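Local structure of Ice-binding protein 1 (Shewanella frigidimarina, 6BG8) at residues Thr190-Gly193 with Thr194-Phe198. The protein adsorbs its bacterium onto ice as an adhesin and inhibits ice-crystal growth, the present chain being its DUF3494 ice-binding domain. Numbering follows the deposited sequence.
Sequences TVIG and TNTNF. With PO4 (phosphate ion), chain H.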
# COMPACT_ATOMS: atom_id res chain seq x y z
N THR A 190 -0.05 -8.12 5.59
CA THR A 190 0.58 -8.34 4.30
C THR A 190 2.10 -8.35 4.48
O THR A 190 2.66 -7.41 5.06
CB THR A 190 0.17 -7.27 3.28
OG1 THR A 190 -1.24 -7.39 3.00
CG2 THR A 190 0.95 -7.43 1.98
N VAL A 191 2.74 -9.41 4.01
CA VAL A 191 4.18 -9.60 4.15
C VAL A 191 4.75 -9.79 2.75
O VAL A 191 4.30 -10.68 2.01
CB VAL A 191 4.51 -10.80 5.05
CG1 VAL A 191 6.00 -11.00 5.16
CG2 VAL A 191 3.88 -10.62 6.43
N ILE A 192 5.72 -8.96 2.38
CA ILE A 192 6.30 -8.96 1.04
C ILE A 192 7.71 -9.53 1.12
O ILE A 192 8.53 -9.05 1.92
CB ILE A 192 6.27 -7.54 0.45
CG1 ILE A 192 4.81 -7.12 0.25
CG2 ILE A 192 7.04 -7.47 -0.86
CD1 ILE A 192 4.60 -5.65 -0.05
N GLY A 193 8.00 -10.56 0.31
CA GLY A 193 9.20 -11.35 0.52
C GLY A 193 10.48 -10.66 0.08
O GLY A 193 10.48 -9.75 -0.74
N THR A 194 11.60 -11.13 0.66
CA THR A 194 12.91 -10.54 0.37
C THR A 194 13.17 -10.50 -1.13
O THR A 194 12.90 -11.46 -1.85
CB THR A 194 14.04 -11.33 1.04
OG1 THR A 194 14.09 -12.66 0.50
CG2 THR A 194 13.87 -11.40 2.55
N ASN A 195 13.68 -9.36 -1.59
CA ASN A 195 14.18 -9.21 -2.95
C ASN A 195 13.15 -9.54 -4.01
O ASN A 195 13.50 -9.95 -5.12
CB ASN A 195 15.44 -10.06 -3.15
CG ASN A 195 16.51 -9.71 -2.15
OD1 ASN A 195 16.96 -8.57 -2.08
ND2 ASN A 195 16.90 -10.68 -1.35
N THR A 196 11.87 -9.37 -3.71
CA THR A 196 10.82 -9.54 -4.70
C THR A 196 10.44 -8.20 -5.33
O THR A 196 10.78 -7.12 -4.82
CB THR A 196 9.56 -10.19 -4.11
OG1 THR A 196 9.01 -9.35 -3.08
CG2 THR A 196 9.86 -11.57 -3.54
N ASN A 197 9.72 -8.28 -6.44
CA ASN A 197 9.13 -7.13 -7.12
C ASN A 197 7.63 -7.20 -6.92
O ASN A 197 7.00 -8.15 -7.40
CB ASN A 197 9.47 -7.11 -8.61
CG ASN A 197 10.95 -7.00 -8.88
OD1 ASN A 197 11.66 -6.24 -8.23
ND2 ASN A 197 11.43 -7.76 -9.87
N PHE A 198 7.07 -6.22 -6.22
CA PHE A 198 5.66 -6.19 -5.85
C PHE A 198 4.98 -4.97 -6.46
O PHE A 198 5.57 -3.89 -6.52
CB PHE A 198 5.51 -6.17 -4.31
CG PHE A 198 4.08 -6.35 -3.84
CD1 PHE A 198 3.19 -5.29 -3.87
CD2 PHE A 198 3.65 -7.56 -3.34
CE1 PHE A 198 1.88 -5.45 -3.45
CE2 PHE A 198 2.35 -7.73 -2.90
CZ PHE A 198 1.46 -6.67 -2.96
P PO4 H . 11.56 -14.78 2.09
O1 PO4 H . 10.56 -15.86 1.76
O2 PO4 H . 12.34 -15.16 3.33
O3 PO4 H . 10.85 -13.47 2.39
O4 PO4 H . 12.50 -14.62 0.91
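Ile192 and Phe198 face each other across a tight corner of the chain, and the isoleucine can be followed atom by atom. From CB, the CG2 branch lies anti to the backbone N with CG1 beside that nitrogen, which sends the two branches to different partners. Ile192 CG2 lies 3.5 Å from Thr196 OG1. The other branch heads for the aromatic ring: Ile192 CG1 packs 3.8 Å from Phe198 CD2. At the tip, Ile192 CD1 stands 3.9 Å from the centroid of the Phe198 ring and 12° off its normal, a CH-pi contact over the face.

Between strand and strand, Gly193 to Thr196 form a type II turn. Its closing bond, Thr196 N to Gly193 O, is weak at 3.3 Å and 147°. Thr196 OG1 makes the shorter bond to Gly193 O, 2.8 Å with the donor tilted 28° from the carbonyl plane, and the weak amide bond adds to it. Thr194 N donates to O3 of a phosphate ion (3.0 Å) and Thr194 OG1 to its O4 (2.6 Å); the ion, probably from the crystallisation liquor, is also held by Arg211 and Ala166. The side chains of Thr194 and Thr212, an ice-binding position inferred by similarity, are about 4 Å apart.

The corner joins different faces of the beta-solenoid. Ile192 also touches Val216, and Phe198 meets Trp184. Strand 190-192 lies between strands 162-164 and 208-210 in its parallel sheet, while strand 197-204 pairs with 182-186, 215-217 and 219-222.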